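Local coordinates for sugar ABC transporter substrate-binding protein, BlMnBP1 (Bifidobacterium animalis subsp. lactis ATCC 27673, PDB 6I5R) that binds mannobiose and probably delivers manno-oligosaccharides derived from beta-mannan to the permease of an ABC transporter, at residues A[37-42]-A[74-79]; A[142-147]-A[320-325]; A[201-206]-A[279-284]. All blocks are in the same frame, centred on the assembly; numbering follows the deposited sequence.

Contact 1: A[37-42]-A[74-79]; sequences KTTITF and TVKVQT
The parallel pairing of Thr-39 through Phe-42 with Thr-74 through Val-77 joins the two strands of a beta-alpha-beta unit, strand 38-44, helix 59-69 and strand 73-79. Over the segments the strand axes lie 21° apart, with a closest approach of 4.7 Å. Bonding starts at Thr-74 N, which donates to Thr-38 O. Ile-40 then bonds through both its N and its O: the N donates to Thr-74 O at 2.9 Å, and the O accepts Lys-76 N at 2.8 Å in an almost straight bond (178° at the hydrogen). Phe-42 repeats this with Lys-76 O and Gln-78 N.

Ile-40, Phe-42, Val-75 and Val-77 occupy one face, where Ile-40 CD1 comes within 4.2 Å of Val-75 CG2 and Phe-42 CB within 4.1 Å of Val-75 CG1. Helix 59-69 packs on the two valines and helix 331-346 on Ile-40. On the reverse face the threonine methyls do the touching. Thr-39 CG2, anti to its backbone N, presses on Lys-76 CD at a tight 3.5 Å, whereas Thr-41 CG2 meets the amide carbon CD of Gln-78 at 3.5 Å; Arg-90 holds the OE1 of that amide. Neighbouring parallel strands linked through a helix form a beta-alpha-beta crossover, a recurring unit of the alpha/beta lobes of solute-binding proteins.

Contact 2: A[142-147]-A[320-325]; sequences GIANNG and DYSYGI. With BMA (beta-D-mannopyranose), chain B.
Asn-145 OD1 is gripped by two backbone N-H groups, from Tyr-321 across the contact at 3.2 Å and from Asn-146 next to it in the chain at 2.7 Å. Neither donor uses a lone pair: both stand out of the amide plane, on opposite faces of it. The side chain has CG between its own N and carbonyl carbon (chi1 56°), which places OD1 near the N of Asn-146, just past strand residues 143-144. OD1 is held from both faces, which probably fixes the rotation of the amide and turns ND2 to Asp-320 OD2.

The bond from Asn-145 ND2 to Asp-320 OD2 is 3.1 Å long and almost straight at 178°. The amide and carboxylate planes differ by 7°, and the carboxylate receives it on the anti lone pair of OD2. OD2 also accepts the mannose O6 at 2.7 Å, while Asp-320 OD1 accepts the mannose O4 at 2.7 Å, so Asn-145 is a second-shell residue that probably helps to position a ligand-binding acid. Sharing OD2 between two donors would probably help to stabilise its negative charge.

Deeper in, Ile-143 and Tyr-323 form an antiparallel hydrogen-bonded pair, its shorter bond running from Tyr-323 N to Ile-143 O at 2.7 Å. The Tyr-323 ring meets Asn-145 obliquely, with CE2 3.8 Å from Asn-145 CA. Its OH reaches a water lying in the ring plane at the edge, and this water donates to Asn-145 O. Tyr-321, whose ring edge faces mannose O2, belongs with Asp-320 to the glycan pocket, a sugar site built where long strands are interrupted, consistent with the ligand cleft of a solute-binding protein.

Contact 3: A[201-206]-A[279-284]; sequences GAWDQY and TMVLGA
Val-281 carries this contact, and its CB lies to one side of the indole plane of Trp-203, just outside the rim of the six-membered ring and 3.8 Å from CZ2. From there the side chain forks. CG1, anti to the backbone N (chi1 176°), stands over the centre of that ring, 4.1 Å from the centroid and 10° off the normal, a CH-pi contact. The same methyl also touches Tyr-206, at 3.3 Å from CZ. CG2 stays on the same side of the indole but beyond its rim, 3.5 Å from Trp-203 CZ2 and 3.6 Å from CH2. The valine is thus seated between two aromatic side chains that share one of its methyls.

Trp-203 belongs to a short 3-10 segment, residues 202-205, that comes after helix 197-201, and Tyr-206 follows directly after it; the i to i+3 bonding is seen in Gln-205 N donating to Ala-202 O at 2.8 Å. This part of the chain thereby packs against strand 277-283, which runs antiparallel to strand 139-155 and parallel to strand 188-190 in the mixed sheet of a solute-binding protein fold. On the helical side, Trp-203 meets Val-243, Thr-246 and Leu-247 of helix 239-252. An alanine in place of Trp-203 would probably leave the Val-281 methyls without the indole they rest on and open a gap between helix 239-252 and the strand.

The hydroxyl of Tyr-206 is hydrogen-bonded to Gly-151 O of strand 139-155; its approach to Leu-282 N is too poorly angled for a bond. Farther along the strand, a water accepts from Gly-283 N at 2.8 Å and makes a weak, 3.4 Å bond to Gln-205 OE1.

How the contacts relate
All three contacts reach one mixed sheet. Contacts 1 and 2, with centres 17 Å apart, meet directly: Phe-42 CZ packs 3.9 Å from Tyr-323 CE1, joining the beta-alpha-beta unit to the strands that present Asp-320. Contact 3 lies within the sequence between the two segments of contact 2; their centres are 18 Å apart and their nearest atoms about 6 Å, and strands 139-155 and 277-283 are neighbours in the sheet. Contacts 1 and 3 do not touch, with 31 Å between centres. Asp-320 of contact 2 bonds the mannose directly, whereas the Phe-42 side chain lies about 10 Å and Gly-283 about 7 Å from a mannose.

Contact 1: A[37-42]-A[74-79]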
ATOM      1  N   LYS A  37     -31.163  -9.409  -9.485  1.00 22.32           N
ATOM      2  CA  LYS A  37     -31.588  -9.366  -8.086  1.00 22.88           C
ATOM      3  C   LYS A  37     -30.719 -10.353  -7.322  1.00 24.10           C
ATOM      4  O   LYS A  37     -30.894 -11.572  -7.448  1.00 17.48           O
ATOM      5  CB  LYS A  37     -33.066  -9.729  -7.948  1.00 20.61           C
ATOM      6  CG  LYS A  37     -34.008  -8.904  -8.843  1.00 22.34           C
ATOM      7  CD  LYS A  37     -35.409  -9.497  -8.943  1.00 26.62           C
ATOM      8  CE  LYS A  37     -36.332  -8.613  -9.793  1.00 26.48           C
ATOM      9  NZ  LYS A  37     -35.601  -7.715 -10.764  1.00 27.11           N
ATOM     10  N   THR A  38     -29.765  -9.843  -6.548  1.00 25.03           N
ATOM     11  CA  THR A  38     -28.896 -10.732  -5.789  1.00 18.77           C
ATOM     12  C   THR A  38     -28.225  -9.945  -4.671  1.00 24.23           C
ATOM     13  O   THR A  38     -28.369  -8.720  -4.546  1.00 17.82           O
ATOM     14  CB  THR A  38     -27.861 -11.393  -6.698  1.00 23.17           C
ATOM     15  OG1 THR A  38     -27.098 -12.355  -5.972  1.00 22.70           O
ATOM     16  CG2 THR A  38     -26.900 -10.361  -7.250  1.00 25.68           C
ATOM     17  N   THR A  39     -27.462 -10.682  -3.875  1.00 20.06           N
ATOM     18  CA  THR A  39     -26.670 -10.133  -2.793  1.00 21.61           C
ATOM     19  C   THR A  39     -25.232 -10.589  -2.949  1.00 20.98           C
ATOM     20  O   THR A  39     -24.968 -11.764  -3.210  1.00 20.20           O
ATOM     21  CB  THR A  39     -27.214 -10.594  -1.454  1.00 24.69           C
ATOM     22  OG1 THR A  39     -28.556 -10.130  -1.299  1.00 23.75           O
ATOM     23  CG2 THR A  39     -26.370 -10.048  -0.347  1.00 19.76           C
ATOM     24  N   ILE A  40     -24.311  -9.654  -2.766  1.00 18.68           N
ATOM     25  CA  ILE A  40     -22.887  -9.940  -2.821  1.00 20.00           C
ATOM     26  C   ILE A  40     -22.258  -9.520  -1.507  1.00 21.82           C
ATOM     27  O   ILE A  40     -22.703  -8.568  -0.858  1.00 17.19           O
ATOM     28  CB  ILE A  40     -22.233  -9.233  -4.022  1.00 16.46           C
ATOM     29  CG1 ILE A  40     -22.441  -7.728  -3.941  1.00 19.72           C
ATOM     30  CG2 ILE A  40     -22.874  -9.799  -5.327  1.00 24.58           C
ATOM     31  CD1 ILE A  40     -21.702  -6.926  -5.043  1.00 18.76           C
ATOM     32  N   THR A  41     -21.219 -10.262  -1.123  1.00 17.14           N
ATOM     33  CA  THR A  41     -20.471 -10.046   0.102  1.00 17.82           C
ATOM     34  C   THR A  41     -19.137  -9.442  -0.309  1.00 18.06           C
ATOM     35  O   THR A  41     -18.413 -10.026  -1.128  1.00 16.39           O
ATOM     36  CB  THR A  41     -20.295 -11.340   0.893  1.00 17.21           C
ATOM     37  OG1 THR A  41     -21.578 -11.736   1.398  1.00 19.69           O
ATOM     38  CG2 THR A  41     -19.369 -11.125   2.089  1.00 24.63           C
ATOM     39  N   PHE A  42     -18.827  -8.281   0.264  1.00 16.39           N
ATOM     40  CA  PHE A  42     -17.660  -7.466  -0.074  1.00 16.39           C
ATOM     41  C   PHE A  42     -16.764  -7.439   1.158  1.00 16.39           C
ATOM     42  O   PHE A  42     -17.138  -6.855   2.171  1.00 16.39           O
ATOM     43  CB  PHE A  42     -18.137  -6.074  -0.486  1.00 19.30           C
ATOM     44  CG  PHE A  42     -17.048  -5.022  -0.575  1.00 16.39           C
ATOM     45  CD1 PHE A  42     -15.745  -5.356  -0.880  1.00 20.45           C
ATOM     46  CD2 PHE A  42     -17.360  -3.674  -0.374  1.00 18.53           C
ATOM     47  CE1 PHE A  42     -14.790  -4.381  -0.977  1.00 17.47           C
ATOM     48  CE2 PHE A  42     -16.386  -2.690  -0.470  1.00 17.40           C
ATOM     49  CZ  PHE A  42     -15.103  -3.055  -0.765  1.00 18.68           C
ATOM     50  N   THR A  74     -27.874  -6.002  -3.533  1.00 19.77           N
ATOM     51  CA  THR A  74     -27.595  -5.750  -2.130  1.00 19.75           C
ATOM     52  C   THR A  74     -26.142  -6.088  -1.837  1.00 21.32           C
ATOM     53  O   THR A  74     -25.671  -7.190  -2.139  1.00 16.39           O
ATOM     54  CB  THR A  74     -28.530  -6.572  -1.235  1.00 22.95           C
ATOM     55  OG1 THR A  74     -29.881  -6.099  -1.362  1.00 23.21           O
ATOM     56  CG2 THR A  74     -28.060  -6.501   0.220  1.00 21.09           C
ATOM     57  N   VAL A  75     -25.447  -5.139  -1.232  1.00 23.22           N
ATOM     58  CA  VAL A  75     -24.033  -5.269  -0.920  1.00 20.02           C
ATOM     59  C   VAL A  75     -23.875  -5.408   0.587  1.00 21.28           C
ATOM     60  O   VAL A  75     -24.219  -4.487   1.337  1.00 17.34           O
ATOM     61  CB  VAL A  75     -23.238  -4.063  -1.431  1.00 21.69           C
ATOM     62  CG1 VAL A  75     -21.751  -4.274  -1.168  1.00 18.00           C
ATOM     63  CG2 VAL A  75     -23.505  -3.823  -2.906  1.00 21.36           C
ATOM     64  N   LYS A  76     -23.324  -6.538   1.023  1.00 17.75           N
ATOM     65  CA  LYS A  76     -23.053  -6.780   2.439  1.00 21.85           C
ATOM     66  C   LYS A  76     -21.563  -6.633   2.678  1.00 23.31           C
ATOM     67  O   LYS A  76     -20.774  -7.335   2.044  1.00 16.39           O
ATOM     68  CB  LYS A  76     -23.496  -8.177   2.846  1.00 18.14           C
ATOM     69  CG  LYS A  76     -25.004  -8.367   2.805  1.00 20.58           C
ATOM     70  CD  LYS A  76     -25.305  -9.824   2.936  1.00 21.09           C
ATOM     71  CE  LYS A  76     -24.778 -10.359   4.263  1.00 27.29           C
ATOM     72  NZ  LYS A  76     -25.344 -11.739   4.378  1.00 31.86           N
ATOM     73  N   VAL A  77     -21.185  -5.755   3.600  1.00 17.38           N
ATOM     74  CA  VAL A  77     -19.774  -5.457   3.851  1.00 18.17           C
ATOM     75  C   VAL A  77     -19.304  -6.271   5.042  1.00 20.07           C
ATOM     76  O   VAL A  77     -19.959  -6.280   6.095  1.00 25.84           O
ATOM     77  CB  VAL A  77     -19.547  -3.958   4.104  1.00 22.31           C
ATOM     78  CG1 VAL A  77     -18.061  -3.674   4.247  1.00 21.80           C
ATOM     79  CG2 VAL A  77     -20.118  -3.151   2.995  1.00 23.06           C
ATOM     80  N   GLN A  78     -18.147  -6.902   4.899  1.00 16.39           N
ATOM     81  CA  GLN A  78     -17.458  -7.567   5.998  1.00 18.03           C
ATOM     82  C   GLN A  78     -16.046  -7.009   6.139  1.00 19.44           C
ATOM     83  O   GLN A  78     -15.280  -6.999   5.172  1.00 16.90           O
ATOM     84  CB  GLN A  78     -17.379  -9.071   5.762  1.00 19.56           C
ATOM     85  CG  GLN A  78     -18.710  -9.768   5.611  1.00 18.71           C
ATOM     86  CD  GLN A  78     -18.540 -11.274   5.527  1.00 23.74           C
ATOM     87  OE1 GLN A  78     -17.430 -11.773   5.334  1.00 27.04           O
ATOM     88  NE2 GLN A  78     -19.623 -12.006   5.701  1.00 23.88           N
ATOM     89  N   THR A  79     -15.700  -6.566   7.341  1.00 16.39           N
ATOM     90  CA  THR A  79     -14.382  -6.009   7.596  1.00 21.57           C
ATOM     91  C   THR A  79     -13.736  -6.743   8.754  1.00 19.32           C
ATOM     92  O   THR A  79     -14.417  -7.128   9.710  1.00 26.39           O
ATOM     93  CB  THR A  79     -14.476  -4.518   7.896  1.00 19.27           C
ATOM     94  OG1 THR A  79     -15.360  -4.306   9.004  1.00 23.23           O
ATOM     95  CG2 THR A  79     -14.985  -3.787   6.691  1.00 16.39           C
TER

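Contact 2: A[142-147]-A[320-325]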
ATOM      1  N   GLY A 142      -7.215  -7.738 -10.836  1.00 16.39           N
ATOM      2  CA  GLY A 142      -7.525  -6.797  -9.777  1.00 16.44           C
ATOM      3  C   GLY A 142      -7.520  -5.376 -10.296  1.00 18.03           C
ATOM      4  O   GLY A 142      -6.768  -5.025 -11.204  1.00 16.39           O
ATOM      5  N   ILE A 143      -8.393  -4.561  -9.711  1.00 16.39           N
ATOM      6  CA  ILE A 143      -8.460  -3.126  -9.965  1.00 16.39           C
ATOM      7  C   ILE A 143      -8.172  -2.405  -8.652  1.00 18.56           C
ATOM      8  O   ILE A 143      -8.788  -2.707  -7.626  1.00 16.39           O
ATOM      9  CB  ILE A 143      -9.838  -2.710 -10.512  1.00 17.10           C
ATOM     10  CG1 ILE A 143     -10.178  -3.527 -11.770  1.00 16.39           C
ATOM     11  CG2 ILE A 143      -9.885  -1.210 -10.778  1.00 21.70           C
ATOM     12  CD1 ILE A 143     -11.442  -3.066 -12.501  1.00 16.39           C
ATOM     13  N   ALA A 144      -7.268  -1.431  -8.688  1.00 16.40           N
ATOM     14  CA  ALA A 144      -6.869  -0.763  -7.461  1.00 16.39           C
ATOM     15  C   ALA A 144      -8.015   0.064  -6.894  1.00 19.07           C
ATOM     16  O   ALA A 144      -8.820   0.628  -7.633  1.00 16.39           O
ATOM     17  CB  ALA A 144      -5.654   0.131  -7.721  1.00 16.39           C
ATOM     18  N   ASN A 145      -8.083   0.120  -5.557  1.00 17.76           N
ATOM     19  CA  ASN A 145      -9.117   0.919  -4.899  1.00 16.39           C
ATOM     20  C   ASN A 145      -8.827   2.413  -5.067  1.00 20.91           C
ATOM     21  O   ASN A 145      -9.751   3.228  -5.217  1.00 16.39           O
ATOM     22  CB  ASN A 145      -9.234   0.530  -3.413  1.00 16.39           C
ATOM     23  CG  ASN A 145      -7.907   0.647  -2.642  1.00 19.92           C
ATOM     24  OD1 ASN A 145      -6.875   0.973  -3.201  1.00 16.39           O
ATOM     25  ND2 ASN A 145      -7.958   0.373  -1.332  1.00 17.20           N
ATOM     26  N   ASN A 146      -7.549   2.787  -5.013  1.00 16.39           N
ATOM     27  CA  ASN A 146      -7.067   4.100  -5.404  1.00 21.89           C
ATOM     28  C   ASN A 146      -5.550   4.060  -5.462  1.00 22.45           C
ATOM     29  O   ASN A 146      -4.908   3.178  -4.885  1.00 16.39           O
ATOM     30  CB  ASN A 146      -7.551   5.216  -4.469  1.00 23.24           C
ATOM     31  CG  ASN A 146      -7.192   4.986  -3.001  1.00 19.51           C
ATOM     32  OD1 ASN A 146      -6.736   3.931  -2.614  1.00 21.76           O
ATOM     33  ND2 ASN A 146      -7.452   5.987  -2.178  1.00 26.61           N
ATOM     34  N   GLY A 147      -4.991   5.012  -6.209  1.00 21.10           N
ATOM     35  CA  GLY A 147      -3.552   5.106  -6.351  1.00 16.39           C
ATOM     36  C   GLY A 147      -2.994   5.875  -5.171  1.00 19.65           C
ATOM     37  O   GLY A 147      -3.497   6.941  -4.812  1.00 16.39           O
ATOM     38  N   ASP A 320      -3.225   0.680  -3.529  1.00 16.39           N
ATOM     39  CA  ASP A 320      -3.222   0.301  -2.119  1.00 16.42           C
ATOM     40  C   ASP A 320      -3.708  -1.134  -1.937  1.00 18.50           C
ATOM     41  O   ASP A 320      -2.952  -2.006  -1.486  1.00 16.39           O
ATOM     42  CB  ASP A 320      -4.084   1.280  -1.323  1.00 16.39           C
ATOM     43  CG  ASP A 320      -4.320   0.815   0.089  1.00 17.43           C
ATOM     44  OD1 ASP A 320      -3.353   0.698   0.875  1.00 21.39           O
ATOM     45  OD2 ASP A 320      -5.472   0.582   0.430  1.00 16.39           O
ATOM     46  N   TYR A 321      -4.940  -1.402  -2.360  1.00 17.98           N
ATOM     47  CA  TYR A 321      -5.571  -2.714  -2.308  1.00 16.75           C
ATOM     48  C   TYR A 321      -6.490  -2.822  -3.516  1.00 17.20           C
ATOM     49  O   TYR A 321      -7.195  -1.864  -3.844  1.00 16.39           O
ATOM     50  CB  TYR A 321      -6.389  -2.890  -1.036  1.00 16.39           C
ATOM     51  CG  TYR A 321      -5.757  -3.741   0.041  1.00 16.95           C
ATOM     52  CD1 TYR A 321      -5.466  -5.082  -0.177  1.00 16.39           C
ATOM     53  CD2 TYR A 321      -5.493  -3.213   1.293  1.00 18.21           C
ATOM     54  CE1 TYR A 321      -4.937  -5.868   0.807  1.00 17.04           C
ATOM     55  CE2 TYR A 321      -4.935  -3.990   2.283  1.00 16.93           C
ATOM     56  CZ  TYR A 321      -4.673  -5.328   2.044  1.00 16.39           C
ATOM     57  OH  TYR A 321      -4.126  -6.116   3.049  1.00 16.90           O
ATOM     58  N   SER A 322      -6.468  -3.965  -4.191  1.00 17.22           N
ATOM     59  CA  SER A 322      -7.234  -4.121  -5.415  1.00 16.39           C
ATOM     60  C   SER A 322      -8.447  -5.012  -5.192  1.00 16.39           C
ATOM     61  O   SER A 322      -8.372  -6.005  -4.466  1.00 16.39           O
ATOM     62  CB  SER A 322      -6.371  -4.712  -6.524  1.00 20.10           C
ATOM     63  OG  SER A 322      -5.408  -3.763  -6.940  1.00 16.39           O
ATOM     64  N   TYR A 323      -9.549  -4.659  -5.854  1.00 16.95           N
ATOM     65  CA  TYR A 323     -10.737  -5.503  -5.841  1.00 16.39           C
ATOM     66  C   TYR A 323     -10.555  -6.742  -6.707  1.00 19.34           C
ATOM     67  O   TYR A 323     -10.176  -6.633  -7.879  1.00 18.51           O
ATOM     68  CB  TYR A 323     -11.935  -4.758  -6.374  1.00 16.39           C
ATOM     69  CG  TYR A 323     -12.228  -3.416  -5.788  1.00 16.39           C
ATOM     70  CD1 TYR A 323     -12.891  -3.300  -4.578  1.00 18.43           C
ATOM     71  CD2 TYR A 323     -11.857  -2.264  -6.446  1.00 16.77           C
ATOM     72  CE1 TYR A 323     -13.176  -2.090  -4.050  1.00 17.41           C
ATOM     73  CE2 TYR A 323     -12.152  -1.035  -5.934  1.00 16.39           C
ATOM     74  CZ  TYR A 323     -12.795  -0.948  -4.731  1.00 18.73           C
ATOM     75  OH  TYR A 323     -13.090   0.265  -4.229  1.00 16.39           O
ATOM     76  N   GLY A 324     -10.863  -7.911  -6.143  1.00 16.39           N
ATOM     77  CA  GLY A 324     -10.912  -9.139  -6.904  1.00 18.98           C
ATOM     78  C   GLY A 324     -12.220  -9.857  -6.648  1.00 18.96           C
ATOM     79  O   GLY A 324     -12.803  -9.759  -5.569  1.00 16.39           O
ATOM     80  N   ILE A 325     -12.677 -10.573  -7.675  1.00 16.39           N
ATOM     81  CA  ILE A 325     -13.976 -11.243  -7.691  1.00 18.27           C
ATOM     82  C   ILE A 325     -13.761 -12.750  -7.673  1.00 18.08           C
ATOM     83  O   ILE A 325     -12.928 -13.282  -8.417  1.00 16.39           O
ATOM     84  CB  ILE A 325     -14.809 -10.835  -8.922  1.00 19.57           C
ATOM     85  CG1 ILE A 325     -15.104  -9.334  -8.877  1.00 22.81           C
ATOM     86  CG2 ILE A 325     -16.115 -11.592  -8.976  1.00 16.39           C
ATOM     87  CD1 ILE A 325     -15.578  -8.756 -10.161  1.00 16.39           C
TER
HETATM   88  C1  BMA B   2      -4.847  -0.295   6.782  1.00 16.39           C
HETATM   89  C2  BMA B   2      -4.061  -1.597   6.441  1.00 17.14           C
HETATM   90  C3  BMA B   2      -3.058  -1.272   5.378  1.00 18.09           C
HETATM   91  C4  BMA B   2      -3.687  -0.485   4.232  1.00 16.39           C
HETATM   92  C5  BMA B   2      -4.394   0.768   4.752  1.00 17.65           C
HETATM   93  C6  BMA B   2      -5.093   1.524   3.639  1.00 16.39           C
HETATM   94  O2  BMA B   2      -4.912  -2.568   5.836  1.00 16.39           O
HETATM   95  O3  BMA B   2      -2.425  -2.438   4.841  1.00 16.39           O
HETATM   96  O4  BMA B   2      -2.654  -0.092   3.367  1.00 16.39           O
HETATM   97  O5  BMA B   2      -5.396   0.344   5.692  1.00 16.39           O
HETATM   98  O6  BMA B   2      -6.146   0.727   3.071  1.00 16.39           O
HETATM   99  O   HOH W   1     -12.235   2.481  -5.575  1.00 16.39           O

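Contact 3: A[201-206]-A[279-284]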
ATOM      1  N   GLY A 201       5.306  -3.878   7.586  1.00 16.39           N
ATOM      2  CA  GLY A 201       5.523  -4.308   6.212  1.00 16.39           C
ATOM      3  C   GLY A 201       5.548  -3.157   5.218  1.00 16.96           C
ATOM      4  O   GLY A 201       6.115  -3.292   4.128  1.00 16.39           O
ATOM      5  N   ALA A 202       4.897  -2.039   5.554  1.00 16.39           N
ATOM      6  CA  ALA A 202       4.861  -0.866   4.684  1.00 16.39           C
ATOM      7  C   ALA A 202       6.248  -0.350   4.340  1.00 17.56           C
ATOM      8  O   ALA A 202       6.429   0.280   3.290  1.00 16.39           O
ATOM      9  CB  ALA A 202       4.031   0.240   5.352  1.00 16.39           C
ATOM     10  N   TRP A 203       7.249  -0.627   5.183  1.00 16.39           N
ATOM     11  CA  TRP A 203       8.588  -0.165   4.854  1.00 16.39           C
ATOM     12  C   TRP A 203       9.082  -0.737   3.530  1.00 16.39           C
ATOM     13  O   TRP A 203       9.925  -0.117   2.874  1.00 16.39           O
ATOM     14  CB  TRP A 203       9.544  -0.503   5.998  1.00 18.75           C
ATOM     15  CG  TRP A 203       9.374   0.440   7.137  1.00 16.60           C
ATOM     16  CD1 TRP A 203       8.404   0.404   8.093  1.00 16.39           C
ATOM     17  CD2 TRP A 203      10.180   1.591   7.415  1.00 16.39           C
ATOM     18  NE1 TRP A 203       8.568   1.462   8.974  1.00 16.39           N
ATOM     19  CE2 TRP A 203       9.652   2.202   8.571  1.00 16.39           C
ATOM     20  CE3 TRP A 203      11.298   2.168   6.795  1.00 16.39           C
ATOM     21  CZ2 TRP A 203      10.205   3.365   9.118  1.00 16.50           C
ATOM     22  CZ3 TRP A 203      11.847   3.311   7.347  1.00 16.39           C
ATOM     23  CH2 TRP A 203      11.291   3.903   8.488  1.00 16.39           C
ATOM     24  N   ASP A 204       8.542  -1.882   3.092  1.00 16.39           N
ATOM     25  CA  ASP A 204       8.919  -2.436   1.802  1.00 16.39           C
ATOM     26  C   ASP A 204       8.427  -1.577   0.644  1.00 16.39           C
ATOM     27  O   ASP A 204       8.865  -1.770  -0.492  1.00 16.39           O
ATOM     28  CB  ASP A 204       8.352  -3.849   1.619  1.00 17.70           C
ATOM     29  CG  ASP A 204       9.015  -4.906   2.518  1.00 19.96           C
ATOM     30  OD1 ASP A 204      10.042  -4.627   3.163  1.00 16.39           O
ATOM     31  OD2 ASP A 204       8.501  -6.043   2.561  1.00 16.39           O
ATOM     32  N   GLN A 205       7.518  -0.641   0.908  1.00 16.39           N
ATOM     33  CA  GLN A 205       6.946   0.168  -0.153  1.00 16.81           C
ATOM     34  C   GLN A 205       7.886   1.247  -0.640  1.00 16.39           C
ATOM     35  O   GLN A 205       7.575   1.905  -1.637  1.00 16.39           O
ATOM     36  CB  GLN A 205       5.654   0.810   0.338  1.00 16.39           C
ATOM     37  CG  GLN A 205       4.580  -0.222   0.661  1.00 16.39           C
ATOM     38  CD  GLN A 205       3.333   0.373   1.276  1.00 20.87           C
ATOM     39  OE1 GLN A 205       3.231   1.583   1.478  1.00 18.83           O
ATOM     40  NE2 GLN A 205       2.366  -0.493   1.594  1.00 16.98           N
ATOM     41  N   TYR A 206       9.024   1.425   0.018  1.00 16.39           N
ATOM     42  CA  TYR A 206       9.937   2.514  -0.304  1.00 16.39           C
ATOM     43  C   TYR A 206      11.201   2.069  -1.011  1.00 16.39           C
ATOM     44  O   TYR A 206      11.977   2.925  -1.464  1.00 16.39           O
ATOM     45  CB  TYR A 206      10.341   3.256   0.979  1.00 16.39           C
ATOM     46  CG  TYR A 206       9.137   3.784   1.689  1.00 16.39           C
ATOM     47  CD1 TYR A 206       8.370   2.953   2.482  1.00 16.39           C
ATOM     48  CD2 TYR A 206       8.737   5.078   1.534  1.00 16.39           C
ATOM     49  CE1 TYR A 206       7.238   3.401   3.096  1.00 16.65           C
ATOM     50  CE2 TYR A 206       7.608   5.540   2.159  1.00 16.39           C
ATOM     51  CZ  TYR A 206       6.863   4.703   2.954  1.00 16.39           C
ATOM     52  OH  TYR A 206       5.712   5.170   3.561  1.00 16.39           O
ATOM     53  N   THR A 279       6.380  11.915  13.256  1.00 16.39           N
ATOM     54  CA  THR A 279       6.331  11.274  11.950  1.00 18.32           C
ATOM     55  C   THR A 279       5.867   9.825  12.034  1.00 16.39           C
ATOM     56  O   THR A 279       6.071   9.137  13.034  1.00 16.39           O
ATOM     57  CB  THR A 279       7.690  11.296  11.247  1.00 16.39           C
ATOM     58  OG1 THR A 279       8.605  10.439  11.933  1.00 16.39           O
ATOM     59  CG2 THR A 279       8.267  12.707  11.206  1.00 18.51           C
ATOM     60  N   MET A 280       5.232   9.388  10.954  1.00 17.45           N
ATOM     61  CA  MET A 280       4.911   7.985  10.733  1.00 16.39           C
ATOM     62  C   MET A 280       5.131   7.675   9.263  1.00 16.73           C
ATOM     63  O   MET A 280       4.710   8.446   8.403  1.00 16.39           O
ATOM     64  CB  MET A 280       3.461   7.671  11.146  1.00 16.39           C
ATOM     65  CG  MET A 280       3.294   7.644  12.651  1.00 16.39           C
ATOM     66  SD  MET A 280       1.741   6.924  13.190  1.00 16.39           S
ATOM     67  CE  MET A 280       0.685   8.369  13.224  1.00 21.19           C
ATOM     68  N   VAL A 281       5.788   6.553   8.977  1.00 16.39           N
ATOM     69  CA  VAL A 281       6.144   6.192   7.613  1.00 16.39           C
ATOM     70  C   VAL A 281       4.958   5.399   7.076  1.00 17.10           C
ATOM     71  O   VAL A 281       4.815   4.209   7.334  1.00 16.39           O
ATOM     72  CB  VAL A 281       7.456   5.416   7.574  1.00 16.39           C
ATOM     73  CG1 VAL A 281       7.784   4.960   6.146  1.00 16.39           C
ATOM     74  CG2 VAL A 281       8.572   6.297   8.130  1.00 16.39           C
ATOM     75  N   LEU A 282       4.072   6.091   6.376  1.00 16.39           N
ATOM     76  CA  LEU A 282       2.817   5.506   5.912  1.00 16.39           C
ATOM     77  C   LEU A 282       2.503   6.069   4.543  1.00 16.39           C
ATOM     78  O   LEU A 282       2.973   7.138   4.181  1.00 16.39           O
ATOM     79  CB  LEU A 282       1.659   5.814   6.848  1.00 18.66           C
ATOM     80  CG  LEU A 282       1.792   5.282   8.266  1.00 16.39           C
ATOM     81  CD1 LEU A 282       0.906   6.077   9.214  1.00 19.73           C
ATOM     82  CD2 LEU A 282       1.433   3.826   8.286  1.00 19.69           C
ATOM     83  N   GLY A 283       1.684   5.360   3.803  1.00 16.39           N
ATOM     84  CA  GLY A 283       1.287   5.859   2.511  1.00 16.39           C
ATOM     85  C   GLY A 283       0.278   6.991   2.629  1.00 16.39           C
ATOM     86  O   GLY A 283      -0.254   7.276   3.699  1.00 16.39           O
ATOM     87  N   ALA A 284       0.017   7.619   1.479  1.00 16.39           N
ATOM     88  CA  ALA A 284      -0.812   8.819   1.415  1.00 16.39           C
ATOM     89  C   ALA A 284      -2.232   8.582   1.901  1.00 16.39           C
ATOM     90  O   ALA A 284      -2.908   9.535   2.306  1.00 16.39           O
ATOM     91  CB  ALA A 284      -0.826   9.351  -0.024  1.00 16.39           C
TER
HETATM   92  O   HOH W   2       1.543   2.624   4.178  1.00 16.39           O